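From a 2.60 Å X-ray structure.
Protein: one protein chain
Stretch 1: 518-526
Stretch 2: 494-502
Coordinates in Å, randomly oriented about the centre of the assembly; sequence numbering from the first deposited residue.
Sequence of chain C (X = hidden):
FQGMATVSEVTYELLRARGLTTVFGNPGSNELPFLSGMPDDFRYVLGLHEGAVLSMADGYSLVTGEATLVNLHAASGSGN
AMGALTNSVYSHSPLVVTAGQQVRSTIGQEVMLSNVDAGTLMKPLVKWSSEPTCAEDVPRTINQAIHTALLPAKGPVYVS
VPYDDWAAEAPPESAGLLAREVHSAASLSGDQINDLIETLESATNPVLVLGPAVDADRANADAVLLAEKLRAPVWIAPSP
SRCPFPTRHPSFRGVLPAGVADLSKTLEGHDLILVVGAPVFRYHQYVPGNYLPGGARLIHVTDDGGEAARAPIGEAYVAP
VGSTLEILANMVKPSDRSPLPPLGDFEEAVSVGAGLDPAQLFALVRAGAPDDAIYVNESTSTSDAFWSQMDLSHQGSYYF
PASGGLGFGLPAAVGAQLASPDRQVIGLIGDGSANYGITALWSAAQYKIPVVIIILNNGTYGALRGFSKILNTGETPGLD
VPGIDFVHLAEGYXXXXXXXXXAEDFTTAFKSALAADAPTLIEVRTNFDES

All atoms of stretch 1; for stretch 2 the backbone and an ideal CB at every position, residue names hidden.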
ATOM      1  N   ALA C 518      17.031  15.506 -39.872  1.00 81.61           N
ATOM      2  CA  ALA C 518      16.217  14.312 -39.541  1.00 78.98           C
ATOM      3  C   ALA C 518      16.985  13.448 -38.554  1.00 76.39           C
ATOM      4  O   ALA C 518      18.219  13.484 -38.489  1.00 73.96           O
ATOM      5  CB  ALA C 518      15.841  13.532 -40.792  1.00 79.86           C
ATOM      6  N   PRO C 519      16.273  12.634 -37.736  1.00 75.11           N
ATOM      7  CA  PRO C 519      16.925  11.614 -36.928  1.00 73.87           C
ATOM      8  C   PRO C 519      17.834  10.788 -37.839  1.00 75.49           C
ATOM      9  O   PRO C 519      17.451  10.483 -38.970  1.00 76.27           O
ATOM     10  CB  PRO C 519      15.798  10.757 -36.361  1.00 72.23           C
ATOM     11  CG  PRO C 519      14.627  11.095 -37.226  1.00 73.18           C
ATOM     12  CD  PRO C 519      14.813  12.549 -37.623  1.00 73.94           C
ATOM     13  N   THR C 520      19.005  10.472 -37.306  1.00 76.86           N
ATOM     14  CA  THR C 520      20.062   9.626 -37.921  1.00 78.13           C
ATOM     15  C   THR C 520      20.594   8.687 -36.850  1.00 77.33           C
ATOM     16  O   THR C 520      20.725   9.121 -35.690  1.00 82.17           O
ATOM     17  CB  THR C 520      21.201  10.494 -38.456  1.00 79.02           C
ATOM     18  OG1 THR C 520      21.439  11.504 -37.474  1.00 84.60           O
ATOM     19  CG2 THR C 520      20.827  11.154 -39.758  1.00 80.35           C
ATOM     20  N   LEU C 521      20.848   7.449 -37.227  1.00 75.81           N
ATOM     21  CA  LEU C 521      21.420   6.420 -36.349  1.00 74.45           C
ATOM     22  C   LEU C 521      22.722   5.955 -36.966  1.00 74.95           C
ATOM     23  O   LEU C 521      22.703   5.574 -38.138  1.00 78.88           O
ATOM     24  CB  LEU C 521      20.451   5.249 -36.262  1.00 74.38           C
ATOM     25  CG  LEU C 521      20.930   4.130 -35.354  1.00 74.95           C
ATOM     26  CD1 LEU C 521      19.793   3.621 -34.479  1.00 75.54           C
ATOM     27  CD2 LEU C 521      21.572   3.019 -36.151  1.00 75.39           C
ATOM     28  N   ILE C 522      23.794   5.938 -36.192  1.00 73.26           N
ATOM     29  CA  ILE C 522      25.079   5.306 -36.594  1.00 72.39           C
ATOM     30  C   ILE C 522      25.280   4.088 -35.712  1.00 71.77           C
ATOM     31  O   ILE C 522      25.352   4.272 -34.530  1.00 70.73           O
ATOM     32  CB  ILE C 522      26.219   6.303 -36.409  1.00 72.22           C
ATOM     33  CG1 ILE C 522      26.057   7.501 -37.333  1.00 72.86           C
ATOM     34  CG2 ILE C 522      27.545   5.636 -36.603  1.00 72.78           C
ATOM     35  CD1 ILE C 522      26.781   8.728 -36.826  1.00 72.98           C
ATOM     36  N   GLU C 523      25.389   2.892 -36.280  1.00 72.64           N
ATOM     37  CA  GLU C 523      25.726   1.679 -35.511  1.00 73.49           C
ATOM     38  C   GLU C 523      27.233   1.542 -35.587  1.00 74.53           C
ATOM     39  O   GLU C 523      27.713   1.344 -36.653  1.00 79.59           O
ATOM     40  CB  GLU C 523      25.008   0.461 -36.065  1.00 74.19           C
ATOM     41  CG  GLU C 523      25.352  -0.805 -35.315  1.00 76.13           C
ATOM     42  CD  GLU C 523      24.821  -2.103 -35.937  1.00 79.40           C
ATOM     43  OE1 GLU C 523      23.985  -2.020 -36.873  1.00 80.71           O
ATOM     44  OE2 GLU C 523      25.235  -3.213 -35.494  1.00 82.60           O
ATOM     45  N   VAL C 524      27.952   1.766 -34.511  1.00 75.38           N
ATOM     46  CA  VAL C 524      29.427   1.608 -34.450  1.00 76.70           C
ATOM     47  C   VAL C 524      29.673   0.210 -33.924  1.00 79.64           C
ATOM     48  O   VAL C 524      29.115  -0.101 -32.896  1.00 80.59           O
ATOM     49  CB  VAL C 524      30.077   2.627 -33.503  1.00 76.21           C
ATOM     50  CG1 VAL C 524      31.567   2.410 -33.402  1.00 76.37           C
ATOM     51  CG2 VAL C 524      29.767   4.047 -33.924  1.00 76.07           C
ATOM     52  N   ARG C 525      30.498  -0.578 -34.591  1.00 82.51           N
ATOM     53  CA  ARG C 525      31.006  -1.852 -34.045  1.00 86.08           C
ATOM     54  C   ARG C 525      32.127  -1.497 -33.068  1.00 83.83           C
ATOM     55  O   ARG C 525      33.099  -0.831 -33.485  1.00 85.88           O
ATOM     56  CB  ARG C 525      31.474  -2.770 -35.180  1.00 90.91           C
ATOM     57  CG  ARG C 525      31.522  -4.229 -34.773  1.00 95.69           C
ATOM     58  CD  ARG C 525      32.945  -4.735 -34.671  1.00102.44           C
ATOM     59  NE  ARG C 525      33.396  -5.381 -35.911  1.00109.47           N
ATOM     60  CZ  ARG C 525      33.494  -6.701 -36.126  1.00114.44           C
ATOM     61  NH1 ARG C 525      33.151  -7.565 -35.181  1.00115.68           N
ATOM     62  NH2 ARG C 525      33.944  -7.157 -37.292  1.00114.52           N
ATOM     63  N   THR C 526      31.986  -1.900 -31.804  1.00 82.11           N
ATOM     64  CA  THR C 526      32.944  -1.592 -30.706  1.00 81.50           C
ATOM     65  C   THR C 526      33.557  -2.884 -30.167  1.00 82.75           C
ATOM     66  O   THR C 526      32.973  -3.976 -30.425  1.00 82.13           O
ATOM     67  CB  THR C 526      32.283  -0.803 -29.568  1.00 79.83           C
ATOM     68  OG1 THR C 526      31.205  -1.580 -29.054  1.00 79.42           O
ATOM     69  CG2 THR C 526      31.791   0.563 -30.003  1.00 78.95           C
ATOM     70  N   UNK C 494      11.628   4.245 -39.706  1.00 75.52           N
ATOM     71  CA  UNK C 494      11.647   5.418 -40.603  1.00 74.43           C
ATOM     72  C   UNK C 494      12.782   6.353 -40.270  1.00 73.85           C
ATOM     73  O   UNK C 494      12.745   7.514 -40.721  1.00 73.90           O
ATOM     74  CB  UNK C 494      10.322   6.179 -40.527  1.00 74.43           C
ATOM     75  N   UNK C 495      13.772   5.882 -39.513  1.00 73.75           N
ATOM     76  CA  UNK C 495      15.054   6.617 -39.330  1.00 74.50           C
ATOM     77  C   UNK C 495      16.159   6.045 -40.236  1.00 76.77           C
ATOM     78  O   UNK C 495      16.370   4.842 -40.266  1.00 74.99           O
ATOM     79  CB  UNK C 495      15.502   6.551 -37.868  1.00 74.50           C
ATOM     80  N   UNK C 496      16.886   6.948 -40.875  1.00 81.82           N
ATOM     81  CA  UNK C 496      18.030   6.672 -41.778  1.00 87.90           C
ATOM     82  C   UNK C 496      19.174   6.166 -40.897  1.00 87.03           C
ATOM     83  O   UNK C 496      19.508   6.843 -39.938  1.00 85.85           O
ATOM     84  CB  UNK C 496      18.447   7.912 -42.572  1.00 87.90           C
ATOM     85  N   UNK C 497      19.744   5.005 -41.213  1.00 88.75           N
ATOM     86  CA  UNK C 497      20.821   4.398 -40.408  1.00 87.89           C
ATOM     87  C   UNK C 497      21.975   3.912 -41.253  1.00 85.87           C
ATOM     88  O   UNK C 497      21.716   3.473 -42.347  1.00 87.92           O
ATOM     89  CB  UNK C 497      20.275   3.229 -39.586  1.00 87.89           C
ATOM     90  N   UNK C 498      23.204   4.002 -40.747  1.00 85.67           N
ATOM     91  CA  UNK C 498      24.422   3.415 -41.380  1.00 88.30           C
ATOM     92  C   UNK C 498      25.199   2.664 -40.291  1.00 87.17           C
ATOM     93  O   UNK C 498      25.085   3.062 -39.143  1.00 91.78           O
ATOM     94  CB  UNK C 498      25.297   4.490 -42.027  1.00 88.30           C
ATOM     95  N   UNK C 499      25.887   1.581 -40.646  1.00 86.24           N
ATOM     96  CA  UNK C 499      26.832   0.812 -39.802  1.00 85.14           C
ATOM     97  C   UNK C 499      28.259   1.154 -40.227  1.00 86.03           C
ATOM     98  O   UNK C 499      28.524   1.352 -41.402  1.00 88.55           O
ATOM     99  CB  UNK C 499      26.584  -0.693 -39.917  1.00 85.14           C
ATOM    100  N   UNK C 500      29.178   1.114 -39.284  1.00 85.72           N
ATOM    101  CA  UNK C 500      30.506   1.777 -39.373  1.00 85.20           C
ATOM    102  C   UNK C 500      31.412   0.981 -38.443  1.00 83.25           C
ATOM    103  O   UNK C 500      30.899   0.507 -37.433  1.00 82.32           O
ATOM    104  CB  UNK C 500      30.456   3.256 -38.985  1.00 85.20           C
ATOM    105  N   UNK C 501      32.670   0.754 -38.788  1.00 83.49           N
ATOM    106  CA  UNK C 501      33.564  -0.081 -37.954  1.00 84.56           C
ATOM    107  C   UNK C 501      34.982   0.497 -37.911  1.00 85.92           C
ATOM    108  O   UNK C 501      35.831  -0.102 -37.236  1.00 86.26           O
ATOM    109  CB  UNK C 501      33.606  -1.514 -38.487  1.00 84.56           C
ATOM    110  N   UNK C 502      35.249   1.612 -38.590  1.00 87.91           N
ATOM    111  CA  UNK C 502      36.574   2.282 -38.548  1.00 89.03           C
ATOM    112  C   UNK C 502      36.379   3.760 -38.235  1.00 85.86           C
ATOM    113  O   UNK C 502      35.319   4.271 -38.510  1.00 83.73           O
ATOM    114  CB  UNK C 502      37.324   2.115 -39.871  1.00 89.03           C
TER

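Two neighbouring strands run parallel here, 17° apart in direction, so the backbone sets the frame before any side chain is chosen.

Position 494 lies clear of stretch 1, with nothing within 5.5 Å of its ideal CB. Its phi of 88° makes glycine the easy choice, and Gly 494 it is, closing a helix with a Schellman motif.

At 495 the CA-to-CB bond points toward stretch 1, and the ideal CB sits 4.5 Å from Pro 519 CB. The surroundings are largely apolar, so a compact aliphatic such as valine or isoleucine would suit. The residue is Val 495: its CG1 packs 3.8 Å from Pro 519 CB and 4.4 Å from Leu 521 CB.

Position 496 turns to the face that carries Thr 520 and Ile 522. Stretch 1 offers the methyl CG2 of Thr 520 there but no charge, so threonine, valine or a long chain crossing the methyl would all be plausible. Arg 496 takes the last course, its guanidinium meeting Thr 520 CG2 edge-on, with NH1 at 3.9 Å from that methyl. Its backbone O accepts from Leu 521 N at 3.1 Å.

At 497 the ideal CB would lie 3.7 Å from Leu 521 O, close but not forbidding; alanine or another small residue is conceivable beside glycine. Gly 497 leaves the site without a side chain, and its CA makes a CA-H...O contact with Leu 521 O at 3.2 Å.

The ideal CB of 498 is 4.8 Å from Leu 521 O, with no close side-chain partner. Beta-branched residues, polar or apolar, would fit a strand like this. Thr 498 works chiefly through its backbone: its N donates to Leu 521 O at 3.1 Å, and its O accepts from Glu 523 N at 2.9 Å.

Position 499 shares a face with Glu 523, where a small residue or a polar or basic one could serve. Ala 499 is the modest answer, its CB 4.2 Å from Glu 523 OE1.

At 500, Ile 522 CG2 lies 4.5 Å from the ideal CB, inviting valine or isoleucine. Val 500 brings CG1 to 4.2 Å from Val 524 CG2. Its N donates weakly to Glu 523 O at 3.0 Å, whereas its O receives Arg 525 N at 3.1 Å with good geometry.

Position 501 points sideways, and many residues would do; Ala 501 sets its CB 4.1 Å from Arg 525 CB.

Position 502 points away, free of stretch 1. Thr 502 caps a helix elsewhere in the structure.

Stretch 2, residues 494-502: GVRGTAVAT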
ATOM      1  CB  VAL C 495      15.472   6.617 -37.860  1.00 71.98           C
ATOM      2  CG1 VAL C 495      16.789   7.351 -37.632  1.00 71.04           C
ATOM      3  CG2 VAL C 495      14.383   7.231 -37.047  1.00 72.05           C
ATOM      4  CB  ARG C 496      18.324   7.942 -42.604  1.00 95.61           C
ATOM      5  CG  ARG C 496      19.789   8.325 -42.840  1.00105.49           C
ATOM      6  CD  ARG C 496      20.051   9.721 -43.455  1.00115.03           C
ATOM      7  NE  ARG C 496      21.142   9.703 -44.453  1.00126.72           N
ATOM      8  CZ  ARG C 496      22.425  10.033 -44.244  1.00126.18           C
ATOM      9  NH1 ARG C 496      22.825  10.467 -43.050  1.00119.85           N
ATOM     10  NH2 ARG C 496      23.292   9.901 -45.248  1.00121.34           N
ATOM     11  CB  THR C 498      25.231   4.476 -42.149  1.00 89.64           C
ATOM     12  OG1 THR C 498      26.457   4.790 -41.481  1.00 87.51           O
ATOM     13  CG2 THR C 498      24.457   5.760 -42.375  1.00 92.01           C
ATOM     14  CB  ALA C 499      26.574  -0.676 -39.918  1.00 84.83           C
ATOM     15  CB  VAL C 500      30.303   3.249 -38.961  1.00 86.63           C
ATOM     16  CG1 VAL C 500      31.259   3.726 -37.887  1.00 86.71           C
ATOM     17  CG2 VAL C 500      30.314   4.175 -40.151  1.00 87.85           C
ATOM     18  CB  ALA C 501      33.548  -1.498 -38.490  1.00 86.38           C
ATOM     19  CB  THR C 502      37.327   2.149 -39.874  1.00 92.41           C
ATOM     20  OG1 THR C 502      36.671   3.070 -40.748  1.00 94.52           O
ATOM     21  CG2 THR C 502      37.318   0.746 -40.443  1.00 94.41           C
TER
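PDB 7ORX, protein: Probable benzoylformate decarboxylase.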